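Local atomic coordinates of putative exported protein (Bordetella pertussis, PDB entry 2DVZ), a protein that is a periplasmic solute-binding protein that binds glutamate and probably serves as the receptor of a tripartite tricarboxylate-type transporter. Residues 156-161 with 192-197; 131-136 with 160-165; 173-178 with 188-193; 227-232 with 236-241. All blocks are in the same frame, centred on the assembly; numbering follows the deposited sequence.

Contact 1: 156-161 with 192-197; sequences HLMGES and LIFDNL. With GLU (glutamic acid), chain G.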
loop_
_atom_site.group_PDB
_atom_site.type_symbol
_atom_site.label_atom_id
_atom_site.label_comp_id
_atom_site.label_asym_id
_atom_site.label_seq_id
_atom_site.Cartn_x
_atom_site.Cartn_y
_atom_site.Cartn_z
ATOM N N HIS A 156 3.191 -8.195 -4.657
ATOM C CA HIS A 156 3.725 -9.503 -5.048
ATOM C C HIS A 156 2.913 -10.608 -4.364
ATOM O O HIS A 156 2.525 -11.579 -4.980
ATOM C CB HIS A 156 5.248 -9.643 -4.727
ATOM C CG HIS A 156 5.842 -10.968 -5.165
ATOM N ND1 HIS A 156 6.955 -11.533 -4.568
ATOM C CD2 HIS A 156 5.448 -11.852 -6.118
ATOM C CE1 HIS A 156 7.225 -12.693 -5.143
ATOM N NE2 HIS A 156 6.337 -12.911 -6.088
ATOM N N LEU A 157 2.651 -10.469 -3.078
ATOM C CA LEU A 157 1.794 -11.435 -2.394
ATOM C C LEU A 157 0.361 -11.450 -2.975
ATOM O O LEU A 157 -0.233 -12.509 -3.150
ATOM C CB LEU A 157 1.796 -11.174 -0.872
ATOM C CG LEU A 157 1.016 -12.220 -0.059
ATOM C CD1 LEU A 157 1.656 -13.648 -0.227
ATOM C CD2 LEU A 157 0.947 -11.809 1.386
HETATM N N MSE A 158 -0.170 -10.275 -3.292
HETATM C CA MSE A 158 -1.448 -10.148 -3.996
HETATM C C MSE A 158 -1.467 -10.956 -5.275
HETATM O O MSE A 158 -2.330 -11.789 -5.436
HETATM C CB MSE A 158 -1.761 -8.674 -4.267
HETATM C CG MSE A 158 -3.183 -8.442 -4.583
HETATM SE SE MSE A 158 -3.548 -6.656 -5.205
HETATM C CE MSE A 158 -5.439 -6.969 -5.788
ATOM N N GLY A 159 -0.477 -10.750 -6.156
ATOM C CA GLY A 159 -0.374 -11.490 -7.402
ATOM C C GLY A 159 -0.323 -13.005 -7.236
ATOM O O GLY A 159 -0.925 -13.735 -8.007
ATOM N N GLU A 160 0.403 -13.455 -6.210
ATOM C CA GLU A 160 0.635 -14.857 -5.953
ATOM C C GLU A 160 -0.579 -15.502 -5.349
ATOM O O GLU A 160 -0.902 -16.649 -5.652
ATOM C CB GLU A 160 1.853 -15.023 -5.029
ATOM C CG GLU A 160 3.236 -14.761 -5.732
ATOM C CD GLU A 160 3.382 -15.477 -7.095
ATOM O OE1 GLU A 160 3.296 -16.726 -7.151
ATOM O OE2 GLU A 160 3.582 -14.779 -8.121
ATOM N N SER A 161 -1.238 -14.759 -4.462
ATOM C CA SER A 161 -2.570 -15.137 -3.941
ATOM C C SER A 161 -3.639 -15.289 -5.026
ATOM O O SER A 161 -4.450 -16.232 -4.984
ATOM C CB SER A 161 -3.035 -14.111 -2.902
ATOM O OG SER A 161 -2.302 -14.359 -1.719
ATOM N N LEU A 192 -0.440 -6.909 -17.101
ATOM C CA LEU A 192 -1.197 -6.836 -15.856
ATOM C C LEU A 192 -0.420 -6.025 -14.823
ATOM O O LEU A 192 0.822 -5.929 -14.877
ATOM C CB LEU A 192 -1.455 -8.254 -15.279
ATOM C CG LEU A 192 -2.512 -9.232 -15.833
ATOM C CD1 LEU A 192 -2.446 -9.542 -17.375
ATOM C CD2 LEU A 192 -2.492 -10.525 -15.024
ATOM N N ILE A 193 -1.157 -5.453 -13.881
ATOM C CA ILE A 193 -0.559 -4.843 -12.711
ATOM C C ILE A 193 -1.416 -5.165 -11.523
ATOM O O ILE A 193 -2.643 -5.120 -11.601
ATOM C CB ILE A 193 -0.347 -3.315 -12.861
ATOM C CG1 ILE A 193 0.557 -2.769 -11.731
ATOM C CG2 ILE A 193 -1.691 -2.542 -13.037
ATOM C CD1 ILE A 193 0.810 -1.309 -11.754
ATOM N N PHE A 194 -0.767 -5.541 -10.424
ATOM C CA PHE A 194 -1.440 -5.586 -9.130
ATOM C C PHE A 194 -1.013 -4.341 -8.394
ATOM O O PHE A 194 0.179 -4.128 -8.192
ATOM C CB PHE A 194 -1.043 -6.847 -8.379
ATOM C CG PHE A 194 -1.676 -8.093 -8.933
ATOM C CD1 PHE A 194 -2.858 -8.598 -8.374
ATOM C CD2 PHE A 194 -1.112 -8.758 -10.023
ATOM C CE1 PHE A 194 -3.452 -9.740 -8.910
ATOM C CE2 PHE A 194 -1.728 -9.922 -10.581
ATOM C CZ PHE A 194 -2.880 -10.400 -10.025
ATOM N N ASP A 195 -1.974 -3.489 -8.042
ATOM C CA ASP A 195 -1.662 -2.236 -7.393
ATOM C C ASP A 195 -2.591 -1.903 -6.224
ATOM O O ASP A 195 -3.640 -2.551 -6.016
ATOM C CB ASP A 195 -1.688 -1.086 -8.409
ATOM C CG ASP A 195 -0.864 0.109 -7.962
ATOM O OD1 ASP A 195 -0.139 -0.005 -6.942
ATOM O OD2 ASP A 195 -0.940 1.166 -8.627
ATOM N N ASN A 196 -2.149 -0.908 -5.449
ATOM C CA ASN A 196 -2.986 -0.211 -4.513
ATOM C C ASN A 196 -3.635 0.822 -5.387
ATOM O O ASN A 196 -2.993 1.417 -6.246
ATOM C CB ASN A 196 -2.161 0.462 -3.383
ATOM C CG ASN A 196 -0.925 -0.390 -2.923
ATOM O OD1 ASN A 196 0.219 0.014 -3.148
ATOM N ND2 ASN A 196 -1.161 -1.534 -2.303
ATOM N N LEU A 197 -4.924 1.037 -5.172
ATOM C CA LEU A 197 -5.745 1.808 -6.109
ATOM C C LEU A 197 -5.278 3.253 -6.413
ATOM O O LEU A 197 -5.230 3.623 -7.580
ATOM C CB LEU A 197 -7.250 1.671 -5.744
ATOM C CG LEU A 197 -8.342 2.258 -6.674
ATOM C CD1 LEU A 197 -8.122 1.957 -8.219
ATOM C CD2 LEU A 197 -9.713 1.815 -6.181
HETATM N N GLU G . 3.033 -1.948 -2.215
HETATM C CA GLU G . 3.059 -0.840 -1.241
HETATM C C GLU G . 2.087 -1.066 -0.095
HETATM O O GLU G . 1.114 -0.343 0.143
HETATM C CB GLU G . 2.875 0.503 -1.941
HETATM C CG GLU G . 3.724 0.612 -3.220
HETATM C CD GLU G . 4.154 2.011 -3.553
HETATM O OE1 GLU G . 3.808 2.912 -2.761
HETATM O OE2 GLU G . 4.870 2.219 -4.597
HETATM O OXT GLU G . 2.315 -2.004 0.686
#

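Contact 2: 131-136 with 160-165; sequences KGFLEE and ESFKMA. With CD (cadmium ion), chain D; CD (cadmium ion), chain E.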
loop_
_atom_site.group_PDB
_atom_site.type_symbol
_atom_site.label_atom_id
_atom_site.label_comp_id
_atom_site.label_asym_id
_atom_site.label_seq_id
_atom_site.Cartn_x
_atom_site.Cartn_y
_atom_site.Cartn_z
ATOM N N LYS A 131 -14.588 -12.286 -15.527
ATOM C CA LYS A 131 -14.907 -13.609 -16.092
ATOM C C LYS A 131 -14.037 -13.964 -17.287
ATOM O O LYS A 131 -13.444 -15.059 -17.327
ATOM C CB LYS A 131 -16.400 -13.694 -16.497
ATOM C CG LYS A 131 -16.793 -15.079 -16.983
ATOM C CD LYS A 131 -18.265 -15.253 -17.123
ATOM C CE LYS A 131 -18.569 -16.599 -17.829
ATOM N NZ LYS A 131 -18.189 -16.594 -19.305
ATOM N N GLY A 132 -13.967 -13.047 -18.251
ATOM C CA GLY A 132 -13.186 -13.231 -19.484
ATOM C C GLY A 132 -11.677 -13.045 -19.290
ATOM O O GLY A 132 -10.844 -13.540 -20.079
ATOM N N PHE A 133 -11.356 -12.269 -18.257
ATOM C CA PHE A 133 -10.017 -12.074 -17.750
ATOM C C PHE A 133 -9.383 -13.422 -17.328
ATOM O O PHE A 133 -8.344 -13.834 -17.843
ATOM C CB PHE A 133 -10.109 -11.044 -16.606
ATOM C CG PHE A 133 -8.803 -10.747 -15.921
ATOM C CD1 PHE A 133 -8.734 -10.748 -14.523
ATOM C CD2 PHE A 133 -7.634 -10.458 -16.665
ATOM C CE1 PHE A 133 -7.520 -10.444 -13.862
ATOM C CE2 PHE A 133 -6.402 -10.166 -16.011
ATOM C CZ PHE A 133 -6.355 -10.147 -14.614
ATOM N N LEU A 134 -10.054 -14.123 -16.428
ATOM C CA LEU A 134 -9.670 -15.470 -16.059
ATOM C C LEU A 134 -9.593 -16.443 -17.233
ATOM O O LEU A 134 -8.620 -17.150 -17.355
ATOM C CB LEU A 134 -10.630 -16.002 -14.982
ATOM C CG LEU A 134 -10.588 -15.311 -13.616
ATOM C CD1 LEU A 134 -11.269 -16.212 -12.612
ATOM C CD2 LEU A 134 -9.135 -15.055 -13.199
ATOM N N GLU A 135 -10.622 -16.480 -18.079
ATOM C CA GLU A 135 -10.625 -17.308 -19.275
ATOM C C GLU A 135 -9.361 -17.126 -20.096
ATOM O O GLU A 135 -8.658 -18.112 -20.333
ATOM C CB GLU A 135 -11.848 -17.035 -20.123
ATOM C CG GLU A 135 -13.064 -17.769 -19.617
ATOM C CD GLU A 135 -14.364 -17.187 -20.107
ATOM O OE1 GLU A 135 -14.343 -16.527 -21.154
ATOM O OE2 GLU A 135 -15.411 -17.389 -19.450
ATOM N N GLU A 136 -9.082 -15.882 -20.509
ATOM C CA GLU A 136 -7.859 -15.507 -21.255
ATOM C C GLU A 136 -6.540 -15.994 -20.588
ATOM O O GLU A 136 -5.654 -16.534 -21.268
ATOM C CB GLU A 136 -7.840 -13.981 -21.482
ATOM C CG GLU A 136 -6.560 -13.365 -22.097
ATOM C CD GLU A 136 -6.223 -13.826 -23.526
ATOM O OE1 GLU A 136 -7.112 -14.352 -24.246
ATOM O OE2 GLU A 136 -5.044 -13.652 -23.951
ATOM N N GLU A 160 0.403 -13.455 -6.210
ATOM C CA GLU A 160 0.635 -14.857 -5.953
ATOM C C GLU A 160 -0.579 -15.502 -5.349
ATOM O O GLU A 160 -0.902 -16.649 -5.652
ATOM C CB GLU A 160 1.853 -15.023 -5.029
ATOM C CG GLU A 160 3.236 -14.761 -5.732
ATOM C CD GLU A 160 3.382 -15.477 -7.095
ATOM O OE1 GLU A 160 3.296 -16.726 -7.151
ATOM O OE2 GLU A 160 3.582 -14.779 -8.121
ATOM N N SER A 161 -1.238 -14.759 -4.462
ATOM C CA SER A 161 -2.570 -15.137 -3.941
ATOM C C SER A 161 -3.639 -15.289 -5.026
ATOM O O SER A 161 -4.450 -16.232 -4.984
ATOM C CB SER A 161 -3.035 -14.111 -2.902
ATOM O OG SER A 161 -2.302 -14.359 -1.719
ATOM N N PHE A 162 -3.632 -14.352 -5.976
ATOM C CA PHE A 162 -4.524 -14.379 -7.109
ATOM C C PHE A 162 -4.339 -15.652 -7.951
ATOM O O PHE A 162 -5.305 -16.339 -8.327
ATOM C CB PHE A 162 -4.244 -13.120 -7.942
ATOM C CG PHE A 162 -5.058 -13.022 -9.194
ATOM C CD1 PHE A 162 -6.236 -12.291 -9.202
ATOM C CD2 PHE A 162 -4.663 -13.682 -10.359
ATOM C CE1 PHE A 162 -6.993 -12.196 -10.332
ATOM C CE2 PHE A 162 -5.426 -13.590 -11.515
ATOM C CZ PHE A 162 -6.595 -12.834 -11.504
ATOM N N LYS A 163 -3.078 -15.926 -8.279
ATOM C CA LYS A 163 -2.673 -17.109 -9.028
ATOM C C LYS A 163 -3.189 -18.383 -8.350
ATOM O O LYS A 163 -3.803 -19.227 -8.990
ATOM C CB LYS A 163 -1.137 -17.137 -9.150
ATOM C CG LYS A 163 -0.655 -16.149 -10.146
ATOM C CD LYS A 163 0.833 -15.904 -10.093
ATOM C CE LYS A 163 1.634 -17.149 -10.387
ATOM N NZ LYS A 163 3.074 -16.730 -10.438
HETATM N N MSE A 164 -2.953 -18.496 -7.051
HETATM C CA MSE A 164 -3.348 -19.669 -6.303
HETATM C C MSE A 164 -4.877 -19.882 -6.257
HETATM O O MSE A 164 -5.379 -21.011 -6.379
HETATM C CB MSE A 164 -2.741 -19.554 -4.887
HETATM C CG MSE A 164 -2.953 -20.773 -3.963
HETATM SE SE MSE A 164 -2.111 -22.388 -4.717
HETATM C CE MSE A 164 -0.198 -21.933 -4.434
ATOM N N ALA A 165 -5.614 -18.794 -6.071
ATOM C CA ALA A 165 -7.062 -18.867 -5.871
ATOM C C ALA A 165 -7.796 -19.083 -7.174
ATOM O O ALA A 165 -8.861 -19.703 -7.180
ATOM C CB ALA A 165 -7.585 -17.618 -5.184
HETATM CD CD CD D . -15.845 -15.042 -22.394
HETATM CD CD CD E . -7.227 -15.217 -26.363
HETATM O O HOH W 1 -5.148 -14.415 -26.708
HETATM O O HOH W 2 -16.615 -13.404 -20.500
HETATM O O HOH W 3 -9.753 -16.317 -26.036
HETATM O O HOH W 4 -8.039 -13.288 -27.725
#

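Contact 3: 173-178 with 188-193; sequences VPYKGS and GQIELI. With GLU (glutamic acid), chain G.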
loop_
_atom_site.group_PDB
_atom_site.type_symbol
_atom_site.label_atom_id
_atom_site.label_comp_id
_atom_site.label_asym_id
_atom_site.label_seq_id
_atom_site.Cartn_x
_atom_site.Cartn_y
_atom_site.Cartn_z
ATOM N N VAL A 173 6.859 -9.523 -12.272
ATOM C CA VAL A 173 7.940 -8.606 -12.529
ATOM C C VAL A 173 7.899 -7.525 -11.446
ATOM O O VAL A 173 6.992 -6.657 -11.464
ATOM C CB VAL A 173 7.868 -7.923 -13.921
ATOM C CG1 VAL A 173 9.097 -7.004 -14.111
ATOM C CG2 VAL A 173 7.740 -8.973 -15.074
ATOM N N PRO A 174 8.875 -7.569 -10.516
ATOM C CA PRO A 174 8.951 -6.546 -9.445
ATOM C C PRO A 174 9.451 -5.195 -9.945
ATOM O O PRO A 174 10.263 -5.146 -10.837
ATOM C CB PRO A 174 9.983 -7.115 -8.465
ATOM C CG PRO A 174 10.872 -8.099 -9.334
ATOM C CD PRO A 174 9.941 -8.608 -10.439
ATOM N N TYR A 175 8.996 -4.118 -9.317
ATOM C CA TYR A 175 9.514 -2.794 -9.571
ATOM C C TYR A 175 9.911 -2.200 -8.237
ATOM O O TYR A 175 9.595 -2.762 -7.185
ATOM C CB TYR A 175 8.454 -1.906 -10.290
ATOM C CG TYR A 175 8.175 -2.374 -11.708
ATOM C CD1 TYR A 175 8.777 -1.743 -12.801
ATOM C CD2 TYR A 175 7.336 -3.495 -11.960
ATOM C CE1 TYR A 175 8.556 -2.187 -14.108
ATOM C CE2 TYR A 175 7.103 -3.943 -13.261
ATOM C CZ TYR A 175 7.710 -3.278 -14.335
ATOM O OH TYR A 175 7.472 -3.714 -15.643
ATOM N N LYS A 176 10.595 -1.063 -8.284
ATOM C CA LYS A 176 10.981 -0.298 -7.066
ATOM C C LYS A 176 9.804 0.396 -6.278
ATOM O O LYS A 176 9.961 0.988 -5.128
ATOM C CB LYS A 176 12.112 0.676 -7.429
ATOM C CG LYS A 176 13.038 1.016 -6.284
ATOM C CD LYS A 176 14.233 1.804 -6.795
ATOM C CE LYS A 176 15.095 2.211 -5.638
ATOM N NZ LYS A 176 16.544 2.163 -5.975
ATOM N N GLY A 177 8.627 0.240 -6.861
ATOM C CA GLY A 177 7.363 0.615 -6.278
ATOM C C GLY A 177 6.379 0.602 -7.445
ATOM O O GLY A 177 6.780 0.380 -8.566
ATOM N N SER A 178 5.096 0.849 -7.162
ATOM C CA SER A 178 4.049 0.880 -8.175
ATOM C C SER A 178 4.199 2.030 -9.184
ATOM O O SER A 178 3.733 1.908 -10.332
ATOM C CB SER A 178 2.702 0.932 -7.501
ATOM O OG SER A 178 2.516 -0.262 -6.758
ATOM N N GLY A 188 2.529 -1.181 -21.781
ATOM C CA GLY A 188 2.376 -2.500 -22.355
ATOM C C GLY A 188 3.588 -3.393 -22.141
ATOM O O GLY A 188 3.615 -4.527 -22.631
ATOM N N GLN A 189 4.591 -2.916 -21.401
ATOM C CA GLN A 189 5.777 -3.761 -21.143
ATOM C C GLN A 189 5.399 -4.903 -20.174
ATOM O O GLN A 189 6.053 -5.939 -20.139
ATOM C CB GLN A 189 6.978 -2.938 -20.632
ATOM C CG GLN A 189 7.601 -2.015 -21.702
ATOM C CD GLN A 189 6.817 -0.714 -21.876
ATOM O OE1 GLN A 189 5.961 -0.383 -21.055
ATOM N NE2 GLN A 189 7.098 0.018 -22.945
ATOM N N ILE A 190 4.323 -4.698 -19.404
ATOM C CA ILE A 190 3.669 -5.774 -18.617
ATOM C C ILE A 190 2.192 -5.629 -19.006
ATOM O O ILE A 190 1.742 -4.523 -19.271
ATOM C CB ILE A 190 3.904 -5.627 -17.064
ATOM C CG1 ILE A 190 3.543 -4.206 -16.612
ATOM C CG2 ILE A 190 5.354 -5.980 -16.691
ATOM C CD1 ILE A 190 3.708 -3.881 -15.139
ATOM N N GLU A 191 1.463 -6.739 -19.081
ATOM C CA GLU A 191 0.054 -6.715 -19.494
ATOM C C GLU A 191 -0.863 -6.420 -18.271
ATOM O O GLU A 191 -1.899 -5.762 -18.390
ATOM C CB GLU A 191 -0.320 -8.046 -20.211
ATOM C CG GLU A 191 0.555 -8.450 -21.507
ATOM C CD GLU A 191 2.079 -8.883 -21.283
ATOM O OE1 GLU A 191 2.460 -9.479 -20.232
ATOM O OE2 GLU A 191 2.899 -8.644 -22.242
ATOM N N LEU A 192 -0.440 -6.909 -17.101
ATOM C CA LEU A 192 -1.197 -6.836 -15.856
ATOM C C LEU A 192 -0.420 -6.025 -14.823
ATOM O O LEU A 192 0.822 -5.929 -14.877
ATOM C CB LEU A 192 -1.455 -8.254 -15.279
ATOM C CG LEU A 192 -2.512 -9.232 -15.833
ATOM C CD1 LEU A 192 -2.446 -9.542 -17.375
ATOM C CD2 LEU A 192 -2.492 -10.525 -15.024
ATOM N N ILE A 193 -1.157 -5.453 -13.881
ATOM C CA ILE A 193 -0.559 -4.843 -12.711
ATOM C C ILE A 193 -1.416 -5.165 -11.523
ATOM O O ILE A 193 -2.643 -5.120 -11.601
ATOM C CB ILE A 193 -0.347 -3.315 -12.861
ATOM C CG1 ILE A 193 0.557 -2.769 -11.731
ATOM C CG2 ILE A 193 -1.691 -2.542 -13.037
ATOM C CD1 ILE A 193 0.810 -1.309 -11.754
HETATM N N GLU G . 3.033 -1.948 -2.215
HETATM C CA GLU G . 3.059 -0.840 -1.241
HETATM C C GLU G . 2.087 -1.066 -0.095
HETATM O O GLU G . 1.114 -0.343 0.143
HETATM C CB GLU G . 2.875 0.503 -1.941
HETATM C CG GLU G . 3.724 0.612 -3.220
HETATM C CD GLU G . 4.154 2.011 -3.553
HETATM O OE1 GLU G . 3.808 2.912 -2.761
HETATM O OE2 GLU G . 4.870 2.219 -4.597
HETATM O OXT GLU G . 2.315 -2.004 0.686
#

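Contact 4: 227-232 with 236-241; sequences PTFADA and VLNQPV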
loop_
_atom_site.group_PDB
_atom_site.type_symbol
_atom_site.label_atom_id
_atom_site.label_comp_id
_atom_site.label_asym_id
_atom_site.label_seq_id
_atom_site.Cartn_x
_atom_site.Cartn_y
_atom_site.Cartn_z
ATOM N N PRO A 227 -16.185 -4.422 -10.322
ATOM C CA PRO A 227 -16.645 -5.205 -9.167
ATOM C C PRO A 227 -15.559 -5.393 -8.113
ATOM O O PRO A 227 -14.386 -5.325 -8.431
ATOM C CB PRO A 227 -16.922 -6.607 -9.791
ATOM C CG PRO A 227 -15.897 -6.688 -10.893
ATOM C CD PRO A 227 -15.946 -5.288 -11.505
ATOM N N THR A 228 -15.962 -5.704 -6.887
ATOM C CA THR A 228 -15.014 -6.167 -5.882
ATOM C C THR A 228 -14.640 -7.625 -6.162
ATOM O O THR A 228 -15.291 -8.299 -7.008
ATOM C CB THR A 228 -15.578 -6.028 -4.468
ATOM O OG1 THR A 228 -16.502 -7.097 -4.209
ATOM C CG2 THR A 228 -16.275 -4.721 -4.340
ATOM N N PHE A 229 -13.613 -8.114 -5.451
ATOM C CA PHE A 229 -13.201 -9.495 -5.576
ATOM C C PHE A 229 -14.259 -10.442 -5.047
ATOM O O PHE A 229 -14.319 -11.601 -5.482
ATOM C CB PHE A 229 -11.863 -9.746 -4.855
ATOM C CG PHE A 229 -10.657 -9.381 -5.690
ATOM C CD1 PHE A 229 -10.196 -10.244 -6.692
ATOM C CD2 PHE A 229 -9.983 -8.180 -5.479
ATOM C CE1 PHE A 229 -9.063 -9.892 -7.468
ATOM C CE2 PHE A 229 -8.879 -7.814 -6.253
ATOM C CZ PHE A 229 -8.423 -8.675 -7.248
ATOM N N ALA A 230 -15.059 -9.960 -4.085
ATOM C CA ALA A 230 -16.205 -10.702 -3.571
ATOM C C ALA A 230 -17.325 -10.795 -4.639
ATOM O O ALA A 230 -17.912 -11.869 -4.869
ATOM C CB ALA A 230 -16.705 -10.078 -2.262
ATOM N N ASP A 231 -17.587 -9.686 -5.330
ATOM C CA ASP A 231 -18.483 -9.734 -6.497
ATOM C C ASP A 231 -17.974 -10.711 -7.561
ATOM O O ASP A 231 -18.773 -11.448 -8.113
ATOM C CB ASP A 231 -18.631 -8.359 -7.132
ATOM C CG ASP A 231 -19.312 -7.364 -6.229
ATOM O OD1 ASP A 231 -20.231 -7.765 -5.449
ATOM O OD2 ASP A 231 -18.949 -6.163 -6.345
ATOM N N ALA A 232 -16.656 -10.702 -7.851
ATOM C CA ALA A 232 -16.054 -11.619 -8.842
ATOM C C ALA A 232 -16.092 -13.097 -8.442
ATOM O O ALA A 232 -15.811 -13.984 -9.266
ATOM C CB ALA A 232 -14.639 -11.233 -9.141
ATOM N N VAL A 236 -11.837 -14.344 -0.711
ATOM C CA VAL A 236 -10.539 -14.457 0.000
ATOM C C VAL A 236 -9.592 -13.374 -0.486
ATOM O O VAL A 236 -8.707 -12.946 0.251
ATOM C CB VAL A 236 -9.852 -15.907 -0.135
ATOM C CG1 VAL A 236 -9.178 -16.104 -1.495
ATOM C CG2 VAL A 236 -8.782 -16.151 0.949
ATOM N N LEU A 237 -9.798 -12.928 -1.723
ATOM C CA LEU A 237 -8.914 -11.935 -2.326
ATOM C C LEU A 237 -9.335 -10.503 -2.002
ATOM O O LEU A 237 -8.621 -9.573 -2.295
ATOM C CB LEU A 237 -8.823 -12.172 -3.840
ATOM C CG LEU A 237 -8.264 -13.529 -4.326
ATOM C CD1 LEU A 237 -8.249 -13.568 -5.869
ATOM C CD2 LEU A 237 -6.851 -13.899 -3.767
ATOM N N ASN A 238 -10.485 -10.335 -1.355
ATOM C CA ASN A 238 -11.047 -9.019 -1.144
ATOM C C ASN A 238 -10.497 -8.291 0.093
ATOM O O ASN A 238 -11.256 -7.778 0.914
ATOM C CB ASN A 238 -12.581 -9.138 -1.099
ATOM C CG ASN A 238 -13.272 -7.847 -1.424
ATOM O OD1 ASN A 238 -12.740 -7.004 -2.181
ATOM N ND2 ASN A 238 -14.479 -7.663 -0.856
ATOM N N GLN A 239 -9.166 -8.223 0.184
ATOM C CA GLN A 239 -8.437 -7.613 1.313
ATOM C C GLN A 239 -7.814 -6.251 0.958
ATOM O O GLN A 239 -6.904 -6.158 0.144
ATOM C CB GLN A 239 -7.352 -8.559 1.831
ATOM C CG GLN A 239 -7.897 -9.872 2.358
ATOM C CD GLN A 239 -8.575 -9.762 3.759
ATOM O OE1 GLN A 239 -8.672 -8.659 4.365
ATOM N NE2 GLN A 239 -9.071 -10.921 4.259
ATOM N N PRO A 240 -8.324 -5.174 1.547
ATOM C CA PRO A 240 -7.628 -3.908 1.333
ATOM C C PRO A 240 -6.354 -3.768 2.169
ATOM O O PRO A 240 -6.007 -4.646 2.981
ATOM C CB PRO A 240 -8.657 -2.873 1.752
ATOM C CG PRO A 240 -9.642 -3.608 2.633
ATOM C CD PRO A 240 -9.548 -5.050 2.358
ATOM N N VAL A 241 -5.676 -2.651 1.951
ATOM C CA VAL A 241 -4.489 -2.270 2.715
ATOM C C VAL A 241 -4.770 -0.946 3.476
ATOM O O VAL A 241 -5.947 -0.547 3.655
ATOM C CB VAL A 241 -3.226 -2.202 1.793
ATOM C CG1 VAL A 241 -2.965 -3.547 1.173
ATOM C CG2 VAL A 241 -3.318 -1.084 0.723
#

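Contact 1: 156-161 with 192-197
The selenomethionine Met158 reaches from helix 154-166 to the ring edge of Phe194 on strand 192-196. Its first torsion puts CG anti to the backbone N (chi1 -162°), and the rest of the chain runs out almost fully extended. CB leads off toward the strand; CG then comes within 3.8 Å of Phe194 CD1. One bond on, the selenium also stands 3.8 Å from Phe194 CD1, lying in the plane of the ring at its edge, and it is 4.2 Å from Asp195 O. At the tip, CE still keeps to the same ring corner, 4.0 Å from Phe194 CD1. This is a Met-aromatic contact with selenium in place of sulfur.

Over one face of the same ring sits Gly159, whose CA is 3.6 Å from the Phe194 centroid and only 4° off the ring normal, a CH-pi contact aimed at the middle of the ring. With no side chain at Gly159, the helix backbone itself can settle on the aromatic face. Tyr146 and Phe162 add edge-to-face partners to Phe194, while the Asp195 carboxylate is hydrogen-bonded to the hydroxyls of Ser178, Ser199 and Ser200. No hydrogen bond joins helix to strand here, so the two are held by dispersion and weak aromatic electrostatics, an apolar seam two residues along the strand from Asn196 of the glutamate pocket.

Contact 2: 131-136 with 160-165
Phe133 and Phe162 meet between helices 130-138 and 154-166, approaching from opposite directions. The aromatic pair is oblique, with centroids 5.8 Å apart and planes inclined at 48°; its nearest atoms are Phe133 CE1 and Phe162 CZ at 3.5 Å. A fully trans chi1, 178° in both residues, carries each ring toward the other helix. The aliphatic part comes from Leu134, whose CD2 touches Phe162 CZ at 3.8 Å. Around this pair, Phe125 packs edge-to-face with Phe133, and Phe130 and Leu137 also touch Phe162.

Ionic interactions stay within each helix. Lys131 NZ bridges to Glu135 OE2 at 2.9 Å, and Lys163 NZ to Glu160 OE2 at 3.1 Å, each carboxylate oxygen using its syn lone pair. Metal binding lies on the far side of helix 130-138: Glu135 OE1 binds one cadmium ion and Glu136 OE1 another, the second bond being 2.3 Å. Between these two segments the contact is hydrocarbon only; the salt bridges and the metal ligands take no part in it.

Contact 3: 173-178 with 188-193
Tyr175 and Ile190 come at each other from opposite directions, and the hydroxyl end of the tyrosine does most of the touching. Its OH lies 3.3 Å from Ile190 CG2, while Ile190 CD1 rests 3.9 Å from Tyr175 CE2, oblique to the ring. Val173 adds a looser contact, CG2 to Ile190 CG2 at 4.2 Å. Ile190 holds CG1 between its backbone N and carbonyl carbon (chi1 51°), leaving both CG2 and CD1 to face the tyrosine.

In the next shell, a hydrogen bond to Asp184 holds the Tyr175 hydroxyl. Two residues past Tyr175, Gly177 is the N-cap of helix 178-187, and Ser178 N donates to OE2 of the bound glutamate at 2.9 Å. At the other end of this helix Gly188, with positive phi, is the C-prime residue of a Schellman motif, two residues before Ile190. Val173 of strand 171-174 and Tyr175 of the loop after it pack on Ile190, in the loop before strand 192-196: a beta-alpha-beta crossover whose two strands flank strand 145-148 in parallel.

Contact 4: 227-232 with 236-241
Phe229 and Asn238 face each other across the loop that joins strands 210-215 and 241-248, between an ST motif begun by Thr228 and an inverse gamma turn centred on Asn238. Their CB atoms are 3.9 Å apart. The Phe229 ring leans obliquely on Leu237, with CD1 3.7 Å from Leu237 CB, and beyond it the ring also packs on helix 154-166. Leu237 follows it there, touching Ser161 and Ala165, so both residues reach that helix.

Asn238 lays its amide alongside the opposite turn: ND2 lies 3.6 Å from Ala230 CB, and OD1 is 3.8 Å from Thr228 CB. A chi1 of -157°, on the trans side, swings the amide over 228-230, and ND2 is satisfied by the carbonyl of Trp216. The turn it rests against is held by two reciprocal bonds, Thr228 N to Asp231 OD2 at 3.1 Å and, nearly straight at 170°, Asp231 N to Thr228 OG1 at 3.0 Å.

Helix 154-166 carries contacts 1 and 2 and receives contact 4. Phe194 CZ of contact 1 lies 3.5 Å from Phe162 CG of contact 2, Met158 CE is 3.6 Å from Phe229 CE2 of contact 4, and Phe162 CD1 is 4.1 Å from Phe229 CE1, so the three form one apolar cluster. Contact 3 shares strand 192-196 with contact 1, and Ser178 OG at the start of helix 178-187 lies 2.7 Å from Asp195 OD1; Ser178 and Asn196 both line the glutamate pocket. Contacts 1 and 3 thus adjoin the ligand, centres about 10 Å apart; contact 2 is remote from it, and contacts 3 and 4 keep about 8 Å between nearest atoms.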